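PDB 1I4U: crustacyanin-C1 subunit, which binds the carotenoid astaxanthin, which gives the lobster carapace its blue colour, and assembles into the crustacyanin complexes. Local coordinates for residues A32-Q37 with R53-F58; Y36-T41 with S133-R138; K61-E66 with G81-N86. All coordinates share one frame; numbering follows the deposited sequence.

Interaction 1. Residues A32-Q37 with R53-F58; sequences AGVWYQ and RNEYSF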
loop_
_atom_site.group_PDB
_atom_site.type_symbol
_atom_site.label_atom_id
_atom_site.label_comp_id
_atom_site.label_asym_id
_atom_site.label_seq_id
_atom_site.Cartn_x
_atom_site.Cartn_y
_atom_site.Cartn_z
ATOM N N ALA A 32 -17.933 -13.239 6.598
ATOM C CA ALA A 32 -17.315 -14.221 5.678
ATOM C C ALA A 32 -18.326 -14.627 4.598
ATOM O O ALA A 32 -19.470 -14.208 4.580
ATOM C CB ALA A 32 -16.779 -15.389 6.431
ATOM N N GLY A 33 -17.854 -15.431 3.661
ATOM C CA GLY A 33 -18.663 -15.894 2.560
ATOM C C GLY A 33 -18.381 -15.032 1.322
ATOM O O GLY A 33 -17.320 -14.394 1.161
ATOM N N VAL A 34 -19.369 -15.023 0.437
ATOM C CA VAL A 34 -19.205 -14.427 -0.893
ATOM C C VAL A 34 -19.825 -13.055 -0.943
ATOM O O VAL A 34 -20.986 -12.874 -0.567
ATOM C CB VAL A 34 -19.811 -15.366 -1.956
ATOM C CG1 VAL A 34 -19.716 -14.724 -3.344
ATOM C CG2 VAL A 34 -19.094 -16.705 -1.923
ATOM N N TRP A 35 -19.032 -12.096 -1.409
ATOM C CA TRP A 35 -19.485 -10.732 -1.661
ATOM C C TRP A 35 -19.181 -10.334 -3.112
ATOM O O TRP A 35 -18.055 -10.543 -3.578
ATOM C CB TRP A 35 -18.749 -9.754 -0.782
ATOM C CG TRP A 35 -19.066 -9.704 0.680
ATOM C CD1 TRP A 35 -18.313 -10.268 1.668
ATOM C CD2 TRP A 35 -20.155 -9.066 1.318
ATOM N NE1 TRP A 35 -18.887 -10.010 2.893
ATOM C CE2 TRP A 35 -20.026 -9.274 2.709
ATOM C CE3 TRP A 35 -21.242 -8.338 0.829
ATOM C CZ2 TRP A 35 -20.940 -8.777 3.657
ATOM C CZ3 TRP A 35 -22.145 -7.843 1.730
ATOM C CH2 TRP A 35 -21.990 -8.073 3.115
ATOM N N TYR A 36 -20.127 -9.764 -3.795
ATOM C CA TYR A 36 -19.943 -9.271 -5.146
ATOM C C TYR A 36 -19.694 -7.774 -5.099
ATOM O O TYR A 36 -20.296 -7.044 -4.324
ATOM C CB TYR A 36 -21.214 -9.538 -5.973
ATOM C CG TYR A 36 -21.554 -11.012 -6.056
ATOM C CD1 TYR A 36 -22.338 -11.618 -5.100
ATOM C CD2 TYR A 36 -21.062 -11.819 -7.092
ATOM C CE1 TYR A 36 -22.648 -12.968 -5.163
ATOM C CE2 TYR A 36 -21.354 -13.164 -7.145
ATOM C CZ TYR A 36 -22.153 -13.748 -6.171
ATOM O OH TYR A 36 -22.451 -15.071 -6.230
ATOM N N GLN A 37 -18.798 -7.277 -5.945
ATOM C CA GLN A 37 -18.551 -5.835 -5.999
ATOM C C GLN A 37 -19.608 -5.206 -6.873
ATOM O O GLN A 37 -19.573 -5.381 -8.095
ATOM C CB GLN A 37 -17.166 -5.574 -6.574
ATOM C CG GLN A 37 -16.808 -4.067 -6.643
ATOM C CD GLN A 37 -15.467 -3.966 -7.324
ATOM O OE1 GLN A 37 -14.362 -4.102 -6.793
ATOM N NE2 GLN A 37 -15.317 -3.807 -8.595
ATOM N N ARG A 53 -16.023 -11.123 -7.721
ATOM C CA ARG A 53 -16.581 -12.025 -6.746
ATOM C C ARG A 53 -15.500 -12.282 -5.689
ATOM O O ARG A 53 -14.457 -12.812 -6.013
ATOM C CB ARG A 53 -16.985 -13.327 -7.398
ATOM C CG ARG A 53 -17.597 -14.380 -6.528
ATOM C CD ARG A 53 -17.774 -15.700 -7.277
ATOM N NE ARG A 53 -18.481 -16.741 -6.562
ATOM C CZ ARG A 53 -17.977 -17.569 -5.667
ATOM N NH1 ARG A 53 -16.685 -17.465 -5.347
ATOM N NH2 ARG A 53 -18.763 -18.481 -5.104
ATOM N N ASN A 54 -15.781 -11.886 -4.463
ATOM C CA ASN A 54 -14.795 -11.958 -3.371
ATOM C C ASN A 54 -15.298 -12.969 -2.344
ATOM O O ASN A 54 -16.301 -12.771 -1.704
ATOM C CB ASN A 54 -14.574 -10.601 -2.744
ATOM C CG ASN A 54 -14.206 -9.516 -3.719
ATOM O OD1 ASN A 54 -13.213 -9.686 -4.411
ATOM N ND2 ASN A 54 -15.015 -8.449 -3.818
ATOM N N GLU A 55 -14.552 -14.076 -2.252
ATOM C CA GLU A 55 -14.903 -15.178 -1.356
ATOM C C GLU A 55 -13.979 -15.085 -0.135
ATOM O O GLU A 55 -12.769 -15.170 -0.276
ATOM C CB GLU A 55 -14.794 -16.523 -2.080
ATOM C CG GLU A 55 -15.272 -17.665 -1.229
ATOM C CD GLU A 55 -15.309 -18.956 -2.023
ATOM O OE1 GLU A 55 -15.264 -18.987 -3.261
ATOM O OE2 GLU A 55 -15.325 -19.968 -1.326
ATOM N N TYR A 56 -14.574 -14.886 1.021
ATOM C CA TYR A 56 -13.858 -14.709 2.259
ATOM C C TYR A 56 -14.019 -15.915 3.201
ATOM O O TYR A 56 -15.147 -16.375 3.451
ATOM C CB TYR A 56 -14.416 -13.502 3.002
ATOM C CG TYR A 56 -14.112 -12.162 2.375
ATOM C CD1 TYR A 56 -13.541 -11.916 1.142
ATOM C CD2 TYR A 56 -14.370 -11.030 3.092
ATOM C CE1 TYR A 56 -13.257 -10.718 0.589
ATOM C CE2 TYR A 56 -14.077 -9.822 2.512
ATOM C CZ TYR A 56 -13.559 -9.611 1.307
ATOM O OH TYR A 56 -13.283 -8.338 0.874
ATOM N N SER A 57 -12.922 -16.409 3.750
ATOM C CA SER A 57 -12.875 -17.479 4.749
ATOM C C SER A 57 -12.240 -16.921 6.008
ATOM O O SER A 57 -11.151 -16.325 5.930
ATOM C CB SER A 57 -12.066 -18.656 4.192
ATOM O OG SER A 57 -12.731 -19.108 3.028
ATOM N N PHE A 58 -12.872 -17.068 7.140
ATOM C CA PHE A 58 -12.369 -16.522 8.375
ATOM C C PHE A 58 -11.798 -17.665 9.223
ATOM O O PHE A 58 -12.496 -18.619 9.469
ATOM C CB PHE A 58 -13.472 -15.799 9.146
ATOM C CG PHE A 58 -12.994 -15.164 10.434
ATOM C CD1 PHE A 58 -12.065 -14.141 10.355
ATOM C CD2 PHE A 58 -13.466 -15.600 11.667
ATOM C CE1 PHE A 58 -11.603 -13.554 11.527
ATOM C CE2 PHE A 58 -13.013 -15.038 12.844
ATOM C CZ PHE A 58 -12.061 -14.022 12.752
HETATM O O HOH W 1 -21.155 -17.213 -7.229
#
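Trp35 and Tyr56 meet edge-to-face on the buried side of two antiparallel strands. The five-membered ring of Trp35 turns its edge to the face of Tyr56. The centroids are 5.6 Å apart and the planes stand at 60°. CD1 of Trp35 lies over one face of the Tyr56 ring, toward its rim. Trp35 NE1 is held by Tyr31 O, just before the strand, and Arg138 makes a cation-pi contact with the indole. Asn54 points to the same face as the two rings, and its OD1 bonds to Ser67 OG. Phe136 packs on Asn54 and Tyr56. Gly33-Val34-Trp35 carries the Gly-X-Trp signature of the first strand of lipocalins.

Four backbone bonds tie the strands, in the pairs Gly33 with Tyr56 and Trp35 with Asn54. Trp35 N to Asn54 O is 2.8 Å, at 172°. Gly33 has a positive phi, which suits a residue without CB.

The opposite face is the solvent side: Val34, Tyr36 and Glu55 are partly exposed there, though Arg53 is buried among them. Arg53 CG is anti to the backbone N (chi1 -179°) and the chain runs extended to NE. Val34 CG1 lies 3.9 Å above one face of the guanidinium, and CG2 comes 3.7 Å from NH2. Arg53 NH1 makes a salt bridge of 2.9 Å to Glu55 OE1, almost in the guanidinium plane. A water accepts from Arg53 NE at 2.8 Å and also bonds Tyr36 OH at 2.7 Å. Carboxylate and water fix the guanidinium edge, and Glu55 probably balances its charge, which lets the arginine stay buried on this partly exposed face.

Interaction 2. Residues Y36-T41 with S133-R138; sequences YQFALT and SFIFSR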
loop_
_atom_site.group_PDB
_atom_site.type_symbol
_atom_site.label_atom_id
_atom_site.label_comp_id
_atom_site.label_asym_id
_atom_site.label_seq_id
_atom_site.Cartn_x
_atom_site.Cartn_y
_atom_site.Cartn_z
ATOM N N TYR A 36 -20.127 -9.764 -3.795
ATOM C CA TYR A 36 -19.943 -9.271 -5.146
ATOM C C TYR A 36 -19.694 -7.774 -5.099
ATOM O O TYR A 36 -20.296 -7.044 -4.324
ATOM C CB TYR A 36 -21.214 -9.538 -5.973
ATOM C CG TYR A 36 -21.554 -11.012 -6.056
ATOM C CD1 TYR A 36 -22.338 -11.618 -5.100
ATOM C CD2 TYR A 36 -21.062 -11.819 -7.092
ATOM C CE1 TYR A 36 -22.648 -12.968 -5.163
ATOM C CE2 TYR A 36 -21.354 -13.164 -7.145
ATOM C CZ TYR A 36 -22.153 -13.748 -6.171
ATOM O OH TYR A 36 -22.451 -15.071 -6.230
ATOM N N GLN A 37 -18.798 -7.277 -5.945
ATOM C CA GLN A 37 -18.551 -5.835 -5.999
ATOM C C GLN A 37 -19.608 -5.206 -6.873
ATOM O O GLN A 37 -19.573 -5.381 -8.095
ATOM C CB GLN A 37 -17.166 -5.574 -6.574
ATOM C CG GLN A 37 -16.808 -4.067 -6.643
ATOM C CD GLN A 37 -15.467 -3.966 -7.324
ATOM O OE1 GLN A 37 -14.362 -4.102 -6.793
ATOM N NE2 GLN A 37 -15.317 -3.807 -8.595
ATOM N N PHE A 38 -20.527 -4.458 -6.253
ATOM C CA PHE A 38 -21.613 -3.828 -6.987
ATOM C C PHE A 38 -21.148 -2.593 -7.747
ATOM O O PHE A 38 -21.579 -2.375 -8.875
ATOM C CB PHE A 38 -22.729 -3.471 -6.015
ATOM C CG PHE A 38 -23.898 -2.757 -6.636
ATOM C CD1 PHE A 38 -24.810 -3.447 -7.421
ATOM C CD2 PHE A 38 -24.032 -1.397 -6.459
ATOM C CE1 PHE A 38 -25.853 -2.790 -8.028
ATOM C CE2 PHE A 38 -25.097 -0.746 -7.028
ATOM C CZ PHE A 38 -26.015 -1.425 -7.826
ATOM N N ALA A 39 -20.318 -1.782 -7.088
ATOM C CA ALA A 39 -19.844 -0.525 -7.690
ATOM C C ALA A 39 -18.579 -0.096 -6.938
ATOM O O ALA A 39 -18.365 -0.505 -5.790
ATOM C CB ALA A 39 -20.850 0.615 -7.647
ATOM N N LEU A 40 -17.774 0.726 -7.580
ATOM C CA LEU A 40 -16.560 1.266 -6.967
ATOM C C LEU A 40 -16.211 2.602 -7.621
ATOM O O LEU A 40 -16.586 2.843 -8.764
ATOM C CB LEU A 40 -15.376 0.293 -7.031
ATOM C CG LEU A 40 -14.574 0.236 -8.300
ATOM C CD1 LEU A 40 -13.345 -0.651 -8.077
ATOM C CD2 LEU A 40 -15.383 -0.292 -9.477
ATOM N N THR A 41 -15.484 3.435 -6.846
ATOM C CA THR A 41 -14.930 4.652 -7.407
ATOM C C THR A 41 -13.597 4.325 -8.076
ATOM O O THR A 41 -12.958 3.335 -7.727
ATOM C CB THR A 41 -14.768 5.759 -6.329
ATOM O OG1 THR A 41 -13.843 5.350 -5.307
ATOM C CG2 THR A 41 -16.086 6.064 -5.636
ATOM N N SER A 133 -13.572 3.742 -2.709
ATOM C CA SER A 133 -14.798 3.329 -2.094
ATOM C C SER A 133 -15.425 2.206 -2.934
ATOM O O SER A 133 -15.243 2.120 -4.145
ATOM C CB SER A 133 -15.765 4.491 -1.940
ATOM O OG SER A 133 -15.219 5.525 -1.152
ATOM N N PHE A 134 -16.167 1.377 -2.219
ATOM C CA PHE A 134 -16.776 0.169 -2.781
ATOM C C PHE A 134 -18.133 -0.064 -2.159
ATOM O O PHE A 134 -18.296 0.145 -0.984
ATOM C CB PHE A 134 -15.933 -1.067 -2.525
ATOM C CG PHE A 134 -14.450 -0.960 -2.833
ATOM C CD1 PHE A 134 -13.602 -0.334 -1.943
ATOM C CD2 PHE A 134 -13.924 -1.464 -4.015
ATOM C CE1 PHE A 134 -12.262 -0.224 -2.235
ATOM C CE2 PHE A 134 -12.564 -1.369 -4.282
ATOM C CZ PHE A 134 -11.746 -0.731 -3.393
ATOM N N ILE A 135 -19.057 -0.568 -2.976
ATOM C CA ILE A 135 -20.334 -1.081 -2.519
ATOM C C ILE A 135 -20.313 -2.568 -2.822
ATOM O O ILE A 135 -20.143 -2.939 -4.002
ATOM C CB ILE A 135 -21.534 -0.366 -3.160
ATOM C CG1 ILE A 135 -21.530 1.129 -2.806
ATOM C CG2 ILE A 135 -22.879 -0.954 -2.779
ATOM C CD1 ILE A 135 -22.511 1.964 -3.635
ATOM N N PHE A 136 -20.445 -3.376 -1.793
ATOM C CA PHE A 136 -20.538 -4.828 -1.912
ATOM C C PHE A 136 -21.984 -5.326 -1.651
ATOM O O PHE A 136 -22.704 -4.711 -0.857
ATOM C CB PHE A 136 -19.652 -5.485 -0.881
ATOM C CG PHE A 136 -18.175 -5.641 -1.106
ATOM C CD1 PHE A 136 -17.489 -4.970 -2.117
ATOM C CD2 PHE A 136 -17.433 -6.504 -0.271
ATOM C CE1 PHE A 136 -16.140 -5.173 -2.352
ATOM C CE2 PHE A 136 -16.071 -6.734 -0.505
ATOM C CZ PHE A 136 -15.447 -6.053 -1.528
ATOM N N SER A 137 -22.341 -6.385 -2.342
ATOM C CA SER A 137 -23.641 -7.021 -2.230
ATOM C C SER A 137 -23.482 -8.513 -1.995
ATOM O O SER A 137 -22.546 -9.126 -2.473
ATOM C CB SER A 137 -24.447 -6.776 -3.491
ATOM O OG SER A 137 -25.736 -7.398 -3.395
ATOM N N ARG A 138 -24.459 -9.103 -1.300
ATOM C CA ARG A 138 -24.477 -10.564 -1.226
ATOM C C ARG A 138 -25.019 -11.242 -2.474
ATOM O O ARG A 138 -24.949 -12.487 -2.554
ATOM C CB ARG A 138 -25.250 -11.014 0.016
ATOM C CG ARG A 138 -24.581 -10.729 1.338
ATOM C CD ARG A 138 -23.224 -11.382 1.468
ATOM N NE ARG A 138 -22.790 -11.382 2.860
ATOM C CZ ARG A 138 -21.731 -12.064 3.291
ATOM N NH1 ARG A 138 -20.996 -12.792 2.482
ATOM N NH2 ARG A 138 -21.415 -12.017 4.580
HETATM O O HOH W 2 -12.326 1.976 -5.378
HETATM O O HOH W 3 -13.870 7.067 -2.953
#
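Phe38 and Ile135 lie side by side and point the same way. Phe38 CG is anti to the backbone N (chi1 178°), and CD2 of its ring comes 3.9 Å from Ile135 CG2. CB of Phe38 also touches Ile135 O. Lys166 packs on the Phe38 side chain, and Phe164 packs on Ile135.

Leu40 and Phe134 meet on the other face. Leu40 CG sits between the backbone N and the carbonyl carbon (chi1 82°). Its CB is 3.8 Å from Phe134 CD2, and its CD1 is 3.9 Å from Phe134 CE2. The approach is oblique. A water lies over one face of the Phe134 ring, toward the rim. It donates to Thr41 O and to Ser133 O.

Phe38 belongs to a classic beta bulge: it and Ala39 both face Ile135. Ile135 O accepts from Phe38 N at 2.7 Å and from Ala39 N at 3.3 Å. The first bond is bent, at 139°. The two strands are the first and last long strands of the lipocalin barrel, so their pairing closes it. The bulge shifts the register by one residue.

Toward the end of segment 133-138, Tyr36 takes a new partner. Arg138 O lies in the plane of its ring, at the edge, 3.5 Å from CE1. Phe136 CD1 packs obliquely near Gln37 CA. Ser137 OG is hydrogen-bonded to Asn141 O and Ser139 O. At the far end Thr41 CG2 touches Ser133 CB, and a second water bridges Thr41 OG1 and Ser133 OG.

Interaction 3. Residues K61-E66 with G81-N86; sequences KQFVIE and GKLYPN. Unlike the reference sequence in segment 61-66: Glu66 (reference Lys).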
loop_
_atom_site.group_PDB
_atom_site.type_symbol
_atom_site.label_atom_id
_atom_site.label_comp_id
_atom_site.label_asym_id
_atom_site.label_seq_id
_atom_site.Cartn_x
_atom_site.Cartn_y
_atom_site.Cartn_z
ATOM N N LYS A 61 -8.538 -15.433 13.027
ATOM C CA LYS A 61 -7.623 -14.303 13.167
ATOM C C LYS A 61 -7.514 -13.416 11.940
ATOM O O LYS A 61 -7.110 -12.261 12.056
ATOM C CB LYS A 61 -6.197 -14.778 13.443
ATOM C CG LYS A 61 -6.013 -15.586 14.706
ATOM C CD LYS A 61 -6.887 -15.138 15.870
ATOM C CE LYS A 61 -6.199 -15.422 17.197
ATOM N NZ LYS A 61 -6.847 -14.667 18.323
ATOM N N GLN A 62 -7.884 -13.922 10.756
ATOM C CA GLN A 62 -7.924 -13.072 9.585
ATOM C C GLN A 62 -8.850 -13.750 8.582
ATOM O O GLN A 62 -9.281 -14.879 8.787
ATOM C CB GLN A 62 -6.528 -12.963 8.966
ATOM C CG GLN A 62 -6.171 -14.236 8.231
ATOM C CD GLN A 62 -4.797 -14.191 7.614
ATOM O OE1 GLN A 62 -4.439 -15.143 6.938
ATOM N NE2 GLN A 62 -4.062 -13.109 7.794
ATOM N N PHE A 63 -9.076 -13.047 7.506
ATOM C CA PHE A 63 -9.771 -13.567 6.340
ATOM C C PHE A 63 -8.787 -13.874 5.254
ATOM O O PHE A 63 -7.926 -13.061 4.921
ATOM C CB PHE A 63 -10.797 -12.577 5.809
ATOM C CG PHE A 63 -11.885 -12.132 6.746
ATOM C CD1 PHE A 63 -11.682 -11.028 7.535
ATOM C CD2 PHE A 63 -13.099 -12.793 6.820
ATOM C CE1 PHE A 63 -12.679 -10.582 8.401
ATOM C CE2 PHE A 63 -14.106 -12.352 7.663
ATOM C CZ PHE A 63 -13.917 -11.220 8.434
ATOM N N VAL A 64 -8.954 -15.052 4.669
ATOM C CA VAL A 64 -8.345 -15.448 3.441
ATOM C C VAL A 64 -9.332 -15.196 2.309
ATOM O O VAL A 64 -10.524 -15.493 2.423
ATOM C CB VAL A 64 -7.985 -16.950 3.485
ATOM C CG1 VAL A 64 -7.478 -17.452 2.163
ATOM C CG2 VAL A 64 -6.978 -17.115 4.645
ATOM N N ILE A 65 -8.876 -14.587 1.236
ATOM C CA ILE A 65 -9.748 -14.078 0.193
ATOM C C ILE A 65 -9.358 -14.716 -1.119
ATOM O O ILE A 65 -8.179 -14.730 -1.444
ATOM C CB ILE A 65 -9.697 -12.546 0.001
ATOM C CG1 ILE A 65 -9.849 -11.803 1.301
ATOM C CG2 ILE A 65 -10.747 -12.114 -1.010
ATOM C CD1 ILE A 65 -9.543 -10.337 1.237
ATOM N N GLU A 66 -10.354 -15.179 -1.872
ATOM C CA GLU A 66 -10.179 -15.498 -3.274
ATOM C C GLU A 66 -11.081 -14.516 -4.037
ATOM O O GLU A 66 -12.298 -14.546 -3.911
ATOM C CB GLU A 66 -10.534 -16.956 -3.598
ATOM C CG GLU A 66 -9.634 -17.943 -2.873
ATOM C CD GLU A 66 -9.932 -19.371 -3.191
ATOM O OE1 GLU A 66 -8.969 -20.027 -3.577
ATOM O OE2 GLU A 66 -11.109 -19.635 -2.996
ATOM N N GLY A 81 -5.940 -12.874 -1.618
ATOM C CA GLY A 81 -5.883 -11.759 -0.700
ATOM C C GLY A 81 -6.009 -12.194 0.724
ATOM O O GLY A 81 -6.306 -13.355 1.051
ATOM N N LYS A 82 -5.753 -11.246 1.642
ATOM C CA LYS A 82 -5.949 -11.405 3.066
ATOM C C LYS A 82 -6.512 -10.122 3.648
ATOM O O LYS A 82 -6.221 -9.045 3.140
ATOM C CB LYS A 82 -4.639 -11.697 3.813
ATOM C CG LYS A 82 -4.005 -13.027 3.517
ATOM C CD LYS A 82 -2.630 -13.105 4.158
ATOM C CE LYS A 82 -2.039 -14.466 3.901
ATOM N NZ LYS A 82 -2.375 -15.377 4.999
ATOM N N LEU A 83 -7.298 -10.274 4.715
ATOM C CA LEU A 83 -7.754 -9.114 5.472
ATOM C C LEU A 83 -7.389 -9.399 6.925
ATOM O O LEU A 83 -7.821 -10.400 7.464
ATOM C CB LEU A 83 -9.214 -8.927 5.173
ATOM C CG LEU A 83 -9.983 -7.725 5.606
ATOM C CD1 LEU A 83 -9.529 -6.491 4.868
ATOM C CD2 LEU A 83 -11.462 -7.922 5.346
ATOM N N TYR A 84 -6.563 -8.567 7.529
ATOM C CA TYR A 84 -6.066 -8.855 8.879
ATOM C C TYR A 84 -6.010 -7.565 9.664
ATOM O O TYR A 84 -5.945 -6.470 9.070
ATOM C CB TYR A 84 -4.712 -9.523 8.838
ATOM C CG TYR A 84 -3.668 -8.968 7.919
ATOM C CD1 TYR A 84 -2.928 -7.838 8.263
ATOM C CD2 TYR A 84 -3.408 -9.546 6.676
ATOM C CE1 TYR A 84 -1.983 -7.341 7.411
ATOM C CE2 TYR A 84 -2.454 -9.029 5.839
ATOM C CZ TYR A 84 -1.724 -7.925 6.183
ATOM O OH TYR A 84 -0.758 -7.362 5.382
ATOM N N PRO A 85 -5.988 -7.575 10.978
ATOM C CA PRO A 85 -5.929 -6.295 11.708
ATOM C C PRO A 85 -4.659 -5.504 11.371
ATOM O O PRO A 85 -3.569 -6.028 11.150
ATOM C CB PRO A 85 -5.927 -6.754 13.181
ATOM C CG PRO A 85 -6.643 -8.065 13.120
ATOM C CD PRO A 85 -6.032 -8.741 11.890
ATOM N N ASN A 86 -4.824 -4.194 11.336
ATOM C CA ASN A 86 -3.689 -3.314 11.070
ATOM C C ASN A 86 -2.533 -3.633 12.015
ATOM O O ASN A 86 -2.747 -3.816 13.220
ATOM C CB ASN A 86 -4.086 -1.859 11.225
ATOM C CG ASN A 86 -2.855 -0.987 11.218
ATOM O OD1 ASN A 86 -2.240 -0.761 12.274
ATOM N ND2 ASN A 86 -2.456 -0.497 10.071
#
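Gln62 and Lys82 form the one side-chain hydrogen bond between these two segments; Gln62 lies just before strand 63-68. Lys82 NZ donates to Gln62 OE1 over 2.8 Å, in the plane of the amide and on a lone pair. The lysine chain is extended as far as CE and then bends at chi4 (-92°), which brings NZ to the amide oxygen. The amide NE2 lies 3.8 Å from both CB and CD2 of Tyr84. The two side chains run side by side, with amide and ring planes 30° apart. Tyr84 OH bonds to Asp96 OD2 on the next strand.

The apolar contacts lie on the other, buried face. Phe63 and Leu83 point the same way, and CD1 of the ring is 3.8 Å from Leu83 CD2. Ile65 CD1 lies 4.2 Å from Leu83 CB. Ile65 CB rests against the backbone of Gly81, 3.6 Å from its O. Phe58 meets the Phe63 ring, and Ile95 and Tyr97 pack on Ile65.

Backbone bonds join Phe63 with Leu83 and Ile65 with Gly81, both antiparallel hydrogen-bonded pairs. Ile65 N donates to Gly81 O at 2.9 Å.

Phe88 of the second subunit packs on Lys82, and its Pro87 on Tyr84. This hairpin of the lipocalin barrel thus has apolar residues on one face. The other carries Val64 and Lys82, and the lysine, held by a neutral amide, probably keeps its charge beside the dimer partner.

All three contacts are antiparallel pairings within one lipocalin barrel. Interactions 1 and 2 share strand 33-41 and pair it with neighbours on its two edges. Arg138 links them by hydrogen-bonding to Ala32 O and Val34 O. Interaction 3 follows interaction 1 along the sheet, because strand 52-58 bonds to strand 63-68. Its centre is about 18 Å from that of interaction 2, and the two do not touch. Interaction 2 lies nearest the chain centre and is mostly buried, with apolar pairs on both faces, a bulge and no salt bridge. Interaction 1 has a buried aromatic face and a partly exposed charged one. Interaction 3 is the most peripheral and also the one that meets the second subunit.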